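Local coordinates for protein neurotoxin (Clostridium botulinum, PDB 3N7L) that probably binds gangliosides on the nerve-cell surface as the receptor-binding domain of a botulinum neurotoxin of mosaic serotype D/C, at residues N82-N87 with K141-T146; I93-K98 with G102-I107; V113-L116 with S122-D125; N154-I159 with I164-V169; I181-N186 with R206-F211. All coordinates share one frame; numbering follows the deposited sequence.

In the fold
All five contacts lie in the N-terminal, concanavalin-like half of the receptor-binding domain. Interactions 1 and 5 are small, buried and made of side chains alone: interaction 5 spans the two sheets of the sandwich, and interaction 1 sets a loop tryptophan against a strand phenylalanine. Interactions 2, 3 and 4 are antiparallel hairpins held by backbone hydrogen bonds. Interactions 2 and 3 belong to one sheet, where strands 102-108 and 111-117 run side by side, whereas interaction 4 forms part of the other. Interaction 2 is the more buried hairpin; interactions 3 and 4 have more exposed residues, and Gln124 of interaction 3 bonds to Lys168 of interaction 4.

Interaction 1. Residues N82-N87 with K141-T146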
# COMPACT_ATOMS: atom_id res chain seq x y z
N ASN A 82 -5.28 8.58 4.23
CA ASN A 82 -4.13 8.84 5.08
C ASN A 82 -4.48 9.26 6.48
O ASN A 82 -5.13 10.27 6.73
CB ASN A 82 -3.15 9.86 4.51
CG ASN A 82 -1.94 10.00 5.40
OD1 ASN A 82 -1.43 9.00 5.93
ND2 ASN A 82 -1.46 11.23 5.59
N LYS A 83 -3.96 8.44 7.39
CA LYS A 83 -4.15 8.54 8.81
C LYS A 83 -5.49 7.93 9.11
O LYS A 83 -6.35 8.53 9.75
CB LYS A 83 -4.07 9.99 9.28
CG LYS A 83 -3.02 10.15 10.37
CD LYS A 83 -1.66 9.63 9.90
CE LYS A 83 -0.65 9.61 11.04
NZ LYS A 83 -1.10 8.72 12.16
N TRP A 84 -5.65 6.71 8.60
CA TRP A 84 -6.85 5.94 8.83
C TRP A 84 -6.54 5.22 10.14
O TRP A 84 -6.13 4.06 10.16
CB TRP A 84 -7.09 4.93 7.71
CG TRP A 84 -8.34 4.12 7.90
CD1 TRP A 84 -9.26 4.26 8.90
CD2 TRP A 84 -8.80 3.03 7.08
NE1 TRP A 84 -10.26 3.32 8.76
CE2 TRP A 84 -10.01 2.56 7.65
CE3 TRP A 84 -8.31 2.42 5.92
CZ2 TRP A 84 -10.73 1.49 7.11
CZ3 TRP A 84 -9.04 1.35 5.38
CH2 TRP A 84 -10.23 0.90 5.97
N VAL A 85 -6.70 5.96 11.24
CA VAL A 85 -6.45 5.43 12.56
C VAL A 85 -7.63 4.56 13.02
O VAL A 85 -8.76 4.73 12.55
CB VAL A 85 -6.19 6.57 13.57
CG1 VAL A 85 -4.85 7.22 13.26
CG2 VAL A 85 -7.29 7.62 13.49
N SER A 86 -7.35 3.62 13.92
CA SER A 86 -8.36 2.69 14.41
C SER A 86 -9.52 3.32 15.18
O SER A 86 -10.55 2.68 15.36
CB SER A 86 -7.70 1.60 15.26
OG SER A 86 -7.18 2.14 16.46
N ASN A 87 -9.35 4.55 15.65
CA ASN A 87 -10.43 5.20 16.39
C ASN A 87 -10.98 6.38 15.59
O ASN A 87 -11.48 7.36 16.16
CB ASN A 87 -9.95 5.68 17.76
CG ASN A 87 -8.96 6.83 17.68
OD1 ASN A 87 -8.81 7.59 18.63
ND2 ASN A 87 -8.28 6.96 16.54
N LYS A 141 -2.13 2.78 3.49
CA LYS A 141 -1.64 2.32 2.21
C LYS A 141 -2.71 2.24 1.13
O LYS A 141 -3.91 2.23 1.41
CB LYS A 141 -0.99 0.94 2.39
CG LYS A 141 -1.96 -0.15 2.85
CD LYS A 141 -1.22 -1.38 3.37
CE LYS A 141 -0.43 -1.07 4.64
NZ LYS A 141 0.38 -2.22 5.15
N TRP A 142 -2.26 2.21 -0.12
CA TRP A 142 -3.17 2.07 -1.24
C TRP A 142 -3.72 0.65 -1.17
O TRP A 142 -2.98 -0.28 -0.86
CB TRP A 142 -2.42 2.21 -2.57
CG TRP A 142 -2.28 3.60 -3.10
CD1 TRP A 142 -1.14 4.36 -3.13
CD2 TRP A 142 -3.29 4.37 -3.77
NE1 TRP A 142 -1.38 5.54 -3.78
CE2 TRP A 142 -2.69 5.58 -4.18
CE3 TRP A 142 -4.64 4.14 -4.05
CZ2 TRP A 142 -3.40 6.57 -4.87
CZ3 TRP A 142 -5.35 5.12 -4.73
CH2 TRP A 142 -4.73 6.33 -5.14
N PHE A 143 -5.02 0.48 -1.42
CA PHE A 143 -5.59 -0.86 -1.46
C PHE A 143 -6.68 -0.91 -2.52
O PHE A 143 -7.28 0.11 -2.86
CB PHE A 143 -6.07 -1.33 -0.07
CG PHE A 143 -7.20 -0.54 0.52
CD1 PHE A 143 -8.51 -1.01 0.45
CD2 PHE A 143 -6.96 0.65 1.21
CE1 PHE A 143 -9.56 -0.32 1.07
CE2 PHE A 143 -8.00 1.35 1.83
CZ PHE A 143 -9.30 0.86 1.76
N PHE A 144 -6.89 -2.10 -3.08
CA PHE A 144 -7.87 -2.30 -4.14
C PHE A 144 -9.17 -2.92 -3.63
O PHE A 144 -9.17 -4.03 -3.09
CB PHE A 144 -7.27 -3.18 -5.23
CG PHE A 144 -8.15 -3.35 -6.44
CD1 PHE A 144 -8.44 -2.28 -7.26
CD2 PHE A 144 -8.66 -4.61 -6.77
CE1 PHE A 144 -9.22 -2.44 -8.41
CE2 PHE A 144 -9.44 -4.79 -7.91
CZ PHE A 144 -9.72 -3.70 -8.73
N VAL A 145 -10.26 -2.19 -3.81
CA VAL A 145 -11.57 -2.64 -3.36
C VAL A 145 -12.40 -3.21 -4.49
O VAL A 145 -12.38 -2.70 -5.61
CB VAL A 145 -12.38 -1.47 -2.74
CG1 VAL A 145 -13.80 -1.94 -2.39
CG2 VAL A 145 -11.68 -0.94 -1.51
N THR A 146 -13.11 -4.29 -4.20
CA THR A 146 -14.00 -4.88 -5.19
C THR A 146 -15.24 -5.34 -4.46
O THR A 146 -15.18 -6.22 -3.60
CB THR A 146 -13.39 -6.09 -5.92
OG1 THR A 146 -12.16 -5.70 -6.55
CG2 THR A 146 -14.34 -6.57 -7.00
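Trp84 and Phe143 meet through the outer parts of their rings. The side chains run at about a right angle to each other, yet the ring planes differ by only 28°. They are slid so far apart that the rings barely overlap, with the centroid of the six-membered ring of Trp84 5.8 Å from that of Phe143. Contact is therefore made by one corner of the indole: Trp84 CZ3 sits 3.7 Å from Phe143 CZ and equally near Phe143 CE2. Two different first torsions bring these atoms together. The indole extends from the loop with CG anti to the backbone N (chi1 -179°), while the phenyl of Phe143 leaves its strand with CG between the backbone N and the carbonyl carbon (chi1 64°). Lys141 O lies in the plane of the Phe143 ring, at its edge. The loop makes an inverse gamma turn centred on Trp84, with a weak hydrogen bond from Val85 N to Lys83 O. The indole NE1 is satisfied by Ser109 O, and Asn140 OD1 accepts from the backbone N of both Lys83 and Trp84. Leu112, on a strand of the other sheet, touches both rings, and Tyr139 meets Phe143 edge-to-face. The contact thus ties the loop after strand 72-82 to strand 143-150 by aromatic packing in the interior of a concanavalin-like jelly-roll sandwich.

Interaction 2. Residues I93-K98 with G102-I107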
# COMPACT_ATOMS: atom_id res chain seq x y z
N ILE A 93 -17.82 8.44 2.20
CA ILE A 93 -16.84 8.88 1.22
C ILE A 93 -17.29 8.77 -0.24
O ILE A 93 -16.89 9.58 -1.08
CB ILE A 93 -15.51 8.11 1.39
CG1 ILE A 93 -15.78 6.60 1.44
CG2 ILE A 93 -14.83 8.54 2.69
CD1 ILE A 93 -14.52 5.75 1.46
N ILE A 94 -18.10 7.77 -0.53
CA ILE A 94 -18.63 7.55 -1.88
C ILE A 94 -20.09 7.25 -1.63
O ILE A 94 -20.43 6.17 -1.12
CB ILE A 94 -17.95 6.35 -2.58
CG1 ILE A 94 -16.42 6.53 -2.56
CG2 ILE A 94 -18.42 6.26 -4.03
CD1 ILE A 94 -15.67 5.33 -3.12
N ASP A 95 -20.96 8.19 -1.98
CA ASP A 95 -22.38 8.03 -1.73
C ASP A 95 -23.26 8.04 -2.97
O ASP A 95 -23.08 8.87 -3.87
CB ASP A 95 -22.87 9.14 -0.79
CG ASP A 95 -24.29 8.92 -0.33
OD1 ASP A 95 -24.50 8.04 0.53
OD2 ASP A 95 -25.20 9.62 -0.82
N SER A 96 -24.22 7.13 -3.00
CA SER A 96 -25.16 7.06 -4.12
C SER A 96 -26.55 6.78 -3.55
O SER A 96 -27.21 5.80 -3.91
CB SER A 96 -24.73 5.97 -5.10
OG SER A 96 -25.37 6.14 -6.36
N VAL A 97 -26.95 7.64 -2.62
CA VAL A 97 -28.25 7.57 -1.96
C VAL A 97 -28.95 8.89 -2.27
O VAL A 97 -28.39 9.95 -2.02
CB VAL A 97 -28.10 7.46 -0.41
CG1 VAL A 97 -29.45 7.68 0.26
CG2 VAL A 97 -27.55 6.10 -0.04
N LYS A 98 -30.16 8.82 -2.83
CA LYS A 98 -30.88 10.04 -3.18
C LYS A 98 -32.01 10.39 -2.20
O LYS A 98 -32.00 11.46 -1.59
CB LYS A 98 -31.44 9.94 -4.60
CG LYS A 98 -32.33 11.11 -5.01
CD LYS A 98 -31.63 12.45 -4.80
CE LYS A 98 -32.63 13.61 -4.92
NZ LYS A 98 -32.02 14.93 -4.58
N GLY A 102 -30.56 3.58 -1.95
CA GLY A 102 -29.44 3.42 -2.87
C GLY A 102 -28.31 2.66 -2.20
O GLY A 102 -28.55 1.71 -1.45
N TRP A 103 -27.07 3.05 -2.48
CA TRP A 103 -25.93 2.40 -1.84
C TRP A 103 -24.92 3.44 -1.40
O TRP A 103 -24.89 4.56 -1.93
CB TRP A 103 -25.27 1.37 -2.77
CG TRP A 103 -24.69 1.90 -4.05
CD1 TRP A 103 -25.25 1.83 -5.29
CD2 TRP A 103 -23.44 2.58 -4.21
NE1 TRP A 103 -24.42 2.41 -6.22
CE2 TRP A 103 -23.30 2.88 -5.59
CE3 TRP A 103 -22.41 2.96 -3.33
CZ2 TRP A 103 -22.18 3.54 -6.10
CZ3 TRP A 103 -21.30 3.62 -3.85
CH2 TRP A 103 -21.19 3.90 -5.22
N SER A 104 -24.09 3.08 -0.43
CA SER A 104 -23.09 4.01 0.07
C SER A 104 -21.86 3.28 0.60
O SER A 104 -21.94 2.12 1.01
CB SER A 104 -23.69 4.87 1.19
OG SER A 104 -22.78 5.88 1.59
N ILE A 105 -20.73 3.98 0.58
CA ILE A 105 -19.47 3.45 1.08
C ILE A 105 -18.94 4.44 2.09
O ILE A 105 -18.81 5.63 1.80
CB ILE A 105 -18.43 3.29 -0.05
CG1 ILE A 105 -18.88 2.20 -1.03
CG2 ILE A 105 -17.07 2.94 0.56
CD1 ILE A 105 -17.95 2.01 -2.21
N GLY A 106 -18.64 3.95 3.29
CA GLY A 106 -18.12 4.82 4.32
C GLY A 106 -17.06 4.13 5.15
O GLY A 106 -16.73 2.96 4.93
N ILE A 107 -16.52 4.87 6.11
CA ILE A 107 -15.51 4.34 7.01
C ILE A 107 -15.80 4.79 8.43
O ILE A 107 -16.36 5.87 8.65
CB ILE A 107 -14.09 4.81 6.62
CG1 ILE A 107 -14.03 6.34 6.61
CG2 ILE A 107 -13.69 4.24 5.26
CD1 ILE A 107 -12.66 6.91 6.26
O HOH W 1 -25.77 4.01 -8.58
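Ile105 O is gripped by two successive backbone amides, Ile93 N at 3.0 Å and Ile94 N at 3.2 Å. The first donor lies in the carbonyl plane and the second is tilted 18° from it. In return Ile105 N gives a bond of 2.8 Å to Ile94 O. Farther along, Ser96 and Trp103 exchange backbone hydrogen bonds in both directions. Between these pairs, Asp95 and Ser104 face each other on one side of the sheet: Ser104 OG donates to the anti lone pair of Asp95 OD1 at 3.0 Å. The other carboxylate oxygen, OD2, takes Val97 N from above the carboxylate plane, closing an Asx turn. The opposite side carries Ile94, Ser96, Trp103 and Ile105. There the indole folds back over its partner strand, since Trp103 CG stands between its backbone N and carbonyl carbon (chi1 62°). Ser96 CB lies over one face, 3.7 Å from the centroid of the six-membered ring, a CH-pi contact. At the ring edge, Ile94 CG2 approaches Trp103 CH2 to 3.8 Å. A water donates to Ser96 OG and accepts weakly from Trp103 NE1, while Ser96 OG also bonds to Thr180 O. Ile94 and Ile105 lie side by side and both pack on Phe77 of the facing sheet. The whole is an antiparallel hairpin ending in a classic beta bulge, where Ile93 and Ile94 both face Ile105 and the chain turns a corner at Ile94.

Interaction 3. Residues V113-L116 with S122-D125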
# COMPACT_ATOMS: atom_id res chain seq x y z
N VAL A 113 -17.13 0.14 5.08
CA VAL A 113 -18.39 -0.56 4.90
C VAL A 113 -19.24 -0.13 3.71
O VAL A 113 -19.36 1.06 3.39
CB VAL A 113 -19.24 -0.53 6.23
CG1 VAL A 113 -18.64 0.44 7.22
CG2 VAL A 113 -20.69 -0.20 5.94
N PHE A 114 -19.78 -1.13 3.03
CA PHE A 114 -20.64 -0.92 1.88
C PHE A 114 -22.06 -1.20 2.36
O PHE A 114 -22.34 -2.26 2.92
CB PHE A 114 -20.26 -1.88 0.74
CG PHE A 114 -21.23 -1.86 -0.41
CD1 PHE A 114 -22.25 -2.80 -0.49
CD2 PHE A 114 -21.14 -0.88 -1.39
CE1 PHE A 114 -23.18 -2.77 -1.53
CE2 PHE A 114 -22.07 -0.84 -2.44
CZ PHE A 114 -23.08 -1.79 -2.51
N THR A 115 -22.94 -0.24 2.12
CA THR A 115 -24.32 -0.34 2.56
C THR A 115 -25.33 -0.30 1.42
O THR A 115 -25.24 0.54 0.53
CB THR A 115 -24.67 0.81 3.53
OG1 THR A 115 -23.77 0.77 4.65
CG2 THR A 115 -26.11 0.67 4.04
N LEU A 116 -26.29 -1.21 1.48
CA LEU A 116 -27.37 -1.29 0.51
C LEU A 116 -28.53 -0.69 1.32
O LEU A 116 -28.97 -1.28 2.29
CB LEU A 116 -27.64 -2.76 0.16
CG LEU A 116 -27.64 -3.23 -1.30
CD1 LEU A 116 -26.61 -2.46 -2.11
CD2 LEU A 116 -27.36 -4.74 -1.33
N SER A 122 -34.36 0.90 6.83
CA SER A 122 -33.65 -0.36 6.70
C SER A 122 -32.53 -0.39 5.67
O SER A 122 -32.55 0.32 4.67
CB SER A 122 -34.65 -1.48 6.40
OG SER A 122 -35.56 -1.08 5.39
N GLU A 123 -31.56 -1.25 5.93
CA GLU A 123 -30.42 -1.39 5.05
C GLU A 123 -29.69 -2.68 5.37
O GLU A 123 -30.00 -3.36 6.35
CB GLU A 123 -29.49 -0.20 5.26
CG GLU A 123 -28.94 -0.11 6.67
CD GLU A 123 -28.29 1.22 6.96
OE1 GLU A 123 -27.60 1.34 8.00
OE2 GLU A 123 -28.46 2.16 6.16
N GLN A 124 -28.73 -3.02 4.54
CA GLN A 124 -27.94 -4.21 4.75
C GLN A 124 -26.52 -3.83 4.37
O GLN A 124 -26.30 -3.16 3.36
CB GLN A 124 -28.45 -5.36 3.88
CG GLN A 124 -27.68 -6.67 4.05
CD GLN A 124 -28.36 -7.83 3.34
OE1 GLN A 124 -28.96 -7.66 2.28
NE2 GLN A 124 -28.26 -9.02 3.93
N ASP A 125 -25.55 -4.23 5.18
CA ASP A 125 -24.19 -3.86 4.87
C ASP A 125 -23.20 -4.97 5.08
O ASP A 125 -23.45 -5.94 5.79
CB ASP A 125 -23.79 -2.63 5.70
CG ASP A 125 -23.93 -2.88 7.19
OD1 ASP A 125 -24.29 -1.93 7.91
OD2 ASP A 125 -23.66 -4.01 7.63
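Leu116 and Gln124 form the hydrogen-bonded pair of an antiparallel beta hairpin and satisfy each other's backbone. Leu116 N donates to Gln124 O at 2.7 Å in an almost straight bond, and Gln124 N returns one to Leu116 O at 2.9 Å. Gln124 O also receives a CA-H contact from Thr115 CA at 3.5 Å. The side chains of Leu116 and Gln124 lie on the same face of the sheet. The Gln124 amide finds its partners at the end of strand 162-168 and just beyond it: NE2 donates to Lys168 O, and OE1 accepts from Lys170 N. Thr115 uses its backbone on the neighbouring strand, with Ser104, and turns its side chain to the face it shares with Asp125. With its methyl anti to the backbone N (chi1 -57° to OG1), Thr115 CG2 reaches the extended Glu123 chain, 3.5 Å from Glu123 OE2. That carboxylate has a long, weak ion pair with Lys117. Alongside, Thr115 OG1 rests 3.6 Å from Asp125 CB.

Interaction 4. Residues N154-I159 with I164-V169; sequences NMMIYI and IDTIKV
Ile164 opens the pairing with Ile157 in an antiparallel beta hairpin. Ile164 N donates to Ile157 O at 2.9 Å, and Asp165 N adds a weak bond to the same oxygen, so both residues face Ile157 in a classic beta bulge. The Ile164 side chain reaches on to Ile159, CG1 to CG1 at 3.7 Å. Asp165 O accepts from Ile157 N at 3.0 Å, while Asp165 CB packs on Ile157 CG2. Thr166 lies side by side with Met156 on the other face, its OG1 beside Met156 CG, and Thr166 CA makes a CA-H contact to Met155 O. Ile167 forms the next hydrogen-bonded pair: its O takes Met155 N at 2.7 Å and its N donates to Met155 O. On the face shared with Ile157 and Asp165, the Met155 chain bends at chi3 (-40°), bringing CE to 3.7 Å from Ile167 CD1; Gln124 of the facing sheet touches both side chains. At Lys168 the strand ends beside the Asn154 amide, whose OD1 approaches Lys168 CA to 3.1 Å. Val169 follows, buried, its CG2 lying 4.0 Å from Met155 CB.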
# COMPACT_ATOMS: atom_id res chain seq x y z
N ASN A 154 -25.71 -13.14 -3.32
CA ASN A 154 -24.91 -12.60 -2.23
C ASN A 154 -24.29 -11.24 -2.53
O ASN A 154 -24.21 -10.79 -3.67
CB ASN A 154 -23.76 -13.54 -1.86
CG ASN A 154 -24.24 -14.88 -1.39
OD1 ASN A 154 -25.18 -14.98 -0.60
ND2 ASN A 154 -23.58 -15.94 -1.85
N MET A 155 -23.83 -10.62 -1.45
CA MET A 155 -23.15 -9.33 -1.46
C MET A 155 -21.77 -9.77 -0.97
O MET A 155 -21.68 -10.45 0.05
CB MET A 155 -23.80 -8.40 -0.43
CG MET A 155 -23.74 -6.92 -0.73
SD MET A 155 -24.29 -5.91 0.68
CE MET A 155 -25.69 -6.83 1.30
N MET A 156 -20.71 -9.41 -1.68
CA MET A 156 -19.36 -9.81 -1.27
C MET A 156 -18.36 -8.67 -1.39
O MET A 156 -18.46 -7.83 -2.30
CB MET A 156 -18.87 -10.98 -2.13
CG MET A 156 -19.84 -12.15 -2.26
SD MET A 156 -19.15 -13.53 -3.21
CE MET A 156 -19.36 -12.94 -4.87
N ILE A 157 -17.39 -8.62 -0.49
CA ILE A 157 -16.37 -7.59 -0.57
C ILE A 157 -14.99 -8.21 -0.57
O ILE A 157 -14.68 -9.08 0.24
CB ILE A 157 -16.49 -6.55 0.58
CG1 ILE A 157 -15.42 -5.47 0.39
CG2 ILE A 157 -16.31 -7.21 1.94
CD1 ILE A 157 -15.61 -4.26 1.27
N TYR A 158 -14.17 -7.76 -1.51
CA TYR A 158 -12.80 -8.23 -1.66
C TYR A 158 -11.84 -7.06 -1.45
O TYR A 158 -12.16 -5.92 -1.78
CB TYR A 158 -12.58 -8.79 -3.06
CG TYR A 158 -13.48 -9.94 -3.47
CD1 TYR A 158 -12.98 -11.25 -3.53
CD2 TYR A 158 -14.81 -9.72 -3.85
CE1 TYR A 158 -13.78 -12.31 -3.97
CE2 TYR A 158 -15.62 -10.78 -4.29
CZ TYR A 158 -15.09 -12.07 -4.35
OH TYR A 158 -15.87 -13.11 -4.81
N ILE A 159 -10.67 -7.36 -0.90
CA ILE A 159 -9.64 -6.35 -0.68
C ILE A 159 -8.38 -6.95 -1.28
O ILE A 159 -7.97 -8.05 -0.90
CB ILE A 159 -9.45 -6.06 0.82
CG1 ILE A 159 -10.72 -5.43 1.39
CG2 ILE A 159 -8.24 -5.15 1.03
CD1 ILE A 159 -11.11 -4.11 0.72
N ILE A 164 -13.13 -11.06 1.60
CA ILE A 164 -13.13 -10.71 3.01
C ILE A 164 -14.43 -11.08 3.71
O ILE A 164 -14.42 -11.65 4.79
CB ILE A 164 -12.89 -9.19 3.19
CG1 ILE A 164 -11.50 -8.81 2.66
CG2 ILE A 164 -13.03 -8.81 4.67
CD1 ILE A 164 -10.36 -9.46 3.42
N ASP A 165 -15.56 -10.75 3.09
CA ASP A 165 -16.85 -11.04 3.69
C ASP A 165 -17.89 -11.32 2.62
O ASP A 165 -17.75 -10.90 1.47
CB ASP A 165 -17.27 -9.86 4.58
CG ASP A 165 -18.46 -10.17 5.47
OD1 ASP A 165 -18.59 -11.33 5.93
OD2 ASP A 165 -19.25 -9.24 5.74
N THR A 166 -18.94 -12.04 2.99
CA THR A 166 -20.00 -12.36 2.05
C THR A 166 -21.29 -12.63 2.80
O THR A 166 -21.26 -13.27 3.85
CB THR A 166 -19.64 -13.60 1.21
OG1 THR A 166 -20.82 -14.13 0.59
CG2 THR A 166 -19.01 -14.67 2.08
N ILE A 167 -22.40 -12.12 2.29
CA ILE A 167 -23.70 -12.34 2.92
C ILE A 167 -24.81 -12.37 1.88
O ILE A 167 -24.74 -11.70 0.85
CB ILE A 167 -24.04 -11.26 3.97
CG1 ILE A 167 -24.38 -9.94 3.28
CG2 ILE A 167 -22.87 -11.05 4.93
CD1 ILE A 167 -24.87 -8.87 4.24
N LYS A 168 -25.83 -13.16 2.18
CA LYS A 168 -27.00 -13.31 1.33
C LYS A 168 -27.81 -12.01 1.38
O LYS A 168 -28.11 -11.49 2.46
CB LYS A 168 -27.84 -14.49 1.85
CG LYS A 168 -29.23 -14.65 1.25
CD LYS A 168 -29.22 -15.09 -0.20
CE LYS A 168 -30.65 -15.42 -0.67
NZ LYS A 168 -30.75 -15.80 -2.11
N VAL A 169 -28.13 -11.46 0.21
CA VAL A 169 -28.90 -10.23 0.14
C VAL A 169 -30.33 -10.52 0.60
O VAL A 169 -30.96 -11.47 0.13
CB VAL A 169 -28.93 -9.67 -1.30
CG1 VAL A 169 -29.81 -8.43 -1.37
CG2 VAL A 169 -27.51 -9.32 -1.75

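Interaction 5. Residues I181-N186 with R206-F211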
# COMPACT_ATOMS: atom_id res chain seq x y z
N ILE A 181 -23.44 9.61 -8.16
CA ILE A 181 -22.45 9.13 -7.21
C ILE A 181 -21.62 10.33 -6.79
O ILE A 181 -21.04 11.03 -7.63
CB ILE A 181 -21.52 8.06 -7.83
CG1 ILE A 181 -22.35 6.89 -8.35
CG2 ILE A 181 -20.52 7.55 -6.78
CD1 ILE A 181 -21.56 5.90 -9.16
N THR A 182 -21.56 10.58 -5.49
CA THR A 182 -20.82 11.71 -4.96
C THR A 182 -19.61 11.30 -4.12
O THR A 182 -19.76 10.64 -3.09
CB THR A 182 -21.73 12.60 -4.09
OG1 THR A 182 -22.83 13.08 -4.88
CG2 THR A 182 -20.96 13.78 -3.54
N PHE A 183 -18.43 11.69 -4.59
CA PHE A 183 -17.18 11.41 -3.88
C PHE A 183 -16.88 12.63 -3.02
O PHE A 183 -16.60 13.72 -3.53
CB PHE A 183 -16.03 11.21 -4.88
CG PHE A 183 -16.15 9.95 -5.70
CD1 PHE A 183 -15.36 8.83 -5.41
CD2 PHE A 183 -17.02 9.89 -6.79
CE1 PHE A 183 -15.45 7.68 -6.18
CE2 PHE A 183 -17.11 8.73 -7.57
CZ PHE A 183 -16.32 7.63 -7.26
N GLN A 184 -16.96 12.47 -1.70
CA GLN A 184 -16.71 13.58 -0.79
C GLN A 184 -16.64 13.04 0.63
O GLN A 184 -17.44 12.20 1.03
CB GLN A 184 -17.84 14.62 -0.91
CG GLN A 184 -17.72 15.80 0.05
CD GLN A 184 -18.80 16.85 -0.17
OE1 GLN A 184 -20.00 16.55 -0.09
NE2 GLN A 184 -18.39 18.08 -0.45
N MET A 185 -15.66 13.53 1.39
CA MET A 185 -15.50 13.09 2.77
C MET A 185 -16.40 13.89 3.70
O MET A 185 -16.08 15.02 4.08
CB MET A 185 -14.04 13.22 3.17
CG MET A 185 -13.12 12.52 2.20
SD MET A 185 -11.46 12.39 2.81
CE MET A 185 -11.62 10.95 3.86
N ASN A 186 -17.53 13.29 4.06
CA ASN A 186 -18.50 13.92 4.94
C ASN A 186 -18.64 13.22 6.28
O ASN A 186 -18.96 12.04 6.35
CB ASN A 186 -19.87 13.99 4.26
CG ASN A 186 -19.83 14.75 2.96
OD1 ASN A 186 -19.19 15.79 2.86
ND2 ASN A 186 -20.53 14.24 1.95
N ARG A 206 -8.51 6.16 -7.44
CA ARG A 206 -7.95 5.90 -8.75
C ARG A 206 -8.74 4.79 -9.46
O ARG A 206 -9.08 3.79 -8.85
CB ARG A 206 -6.48 5.50 -8.56
CG ARG A 206 -5.83 4.90 -9.75
CD ARG A 206 -4.83 3.85 -9.34
NE ARG A 206 -4.81 2.83 -10.38
CZ ARG A 206 -3.96 1.82 -10.44
NH1 ARG A 206 -4.07 0.98 -11.45
NH2 ARG A 206 -3.02 1.64 -9.53
N ASP A 207 -9.05 5.00 -10.74
CA ASP A 207 -9.78 4.03 -11.55
C ASP A 207 -11.04 3.43 -10.92
O ASP A 207 -11.08 2.25 -10.59
CB ASP A 207 -8.84 2.89 -11.98
CG ASP A 207 -7.76 3.36 -12.95
OD1 ASP A 207 -8.11 3.89 -14.02
OD2 ASP A 207 -6.56 3.20 -12.64
N PHE A 208 -12.06 4.26 -10.75
CA PHE A 208 -13.32 3.81 -10.16
C PHE A 208 -14.18 3.23 -11.29
O PHE A 208 -14.59 3.95 -12.20
CB PHE A 208 -14.05 4.99 -9.52
CG PHE A 208 -15.30 4.60 -8.79
CD1 PHE A 208 -15.25 4.25 -7.44
CD2 PHE A 208 -16.53 4.58 -9.44
CE1 PHE A 208 -16.41 3.88 -6.76
CE2 PHE A 208 -17.70 4.21 -8.77
CZ PHE A 208 -17.64 3.86 -7.43
N TYR A 209 -14.45 1.93 -11.22
CA TYR A 209 -15.24 1.24 -12.24
C TYR A 209 -16.52 0.61 -11.68
O TYR A 209 -16.60 0.30 -10.50
CB TYR A 209 -14.43 0.11 -12.87
CG TYR A 209 -13.12 0.46 -13.52
CD1 TYR A 209 -12.23 -0.55 -13.91
CD2 TYR A 209 -12.75 1.79 -13.77
CE1 TYR A 209 -11.03 -0.26 -14.53
CE2 TYR A 209 -11.54 2.09 -14.40
CZ TYR A 209 -10.68 1.06 -14.78
OH TYR A 209 -9.48 1.33 -15.39
N ILE A 210 -17.50 0.43 -12.56
CA ILE A 210 -18.74 -0.25 -12.19
C ILE A 210 -19.07 -1.19 -13.35
O ILE A 210 -19.07 -0.78 -14.52
CB ILE A 210 -19.91 0.73 -11.95
CG1 ILE A 210 -19.65 1.56 -10.69
CG2 ILE A 210 -21.21 -0.06 -11.77
CD1 ILE A 210 -20.77 2.50 -10.32
N PHE A 211 -19.32 -2.45 -13.03
CA PHE A 211 -19.63 -3.47 -14.02
C PHE A 211 -21.07 -3.97 -13.86
O PHE A 211 -21.55 -4.15 -12.74
CB PHE A 211 -18.67 -4.65 -13.88
CG PHE A 211 -17.23 -4.31 -14.12
CD1 PHE A 211 -16.70 -4.38 -15.40
CD2 PHE A 211 -16.41 -3.91 -13.07
CE1 PHE A 211 -15.36 -4.06 -15.64
CE2 PHE A 211 -15.08 -3.59 -13.29
CZ PHE A 211 -14.55 -3.66 -14.57
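Two first torsions aim the rings of Phe183 and Phe208 at each other: CG of Phe183 lies anti to its carbonyl carbon (chi1 -69°), and CG of Phe208 lies opposite its backbone N (chi1 -175°). They meet in the core between the two sheets of the jelly-roll sandwich, where strands 180-187 and 202-211 pass 11.9 Å apart between the axes of these segments, with no backbone bond joining them. The result is a T-shaped, edge-to-face pair. Phe183 presents its edge, and CZ stands over the centre of the Phe208 ring, 3.4 Å above its plane; the planes are turned by 86° and the centroids lie 4.8 Å apart. Phe183 CE1 follows CZ over the same face, while Phe77 of strand 72-82 also meets the Phe208 ring. Just before Phe208 in the sequence, the strand carries its own salt bridge: Arg206 NE donates to the anti lone pair of Asp207 OD2 at 2.9 Å, with that oxygen nearly in the guanidinium plane, and Arg206 also makes a cation-pi contact with Trp78. Beside the rings, two isoleucines extend the apolar bridge between the sheets. Ile181 CD1 approaches Phe208 CE2 obliquely at 4.2 Å, and meets Ile210 tip to tip, CD1 against CD1 at 3.7 Å.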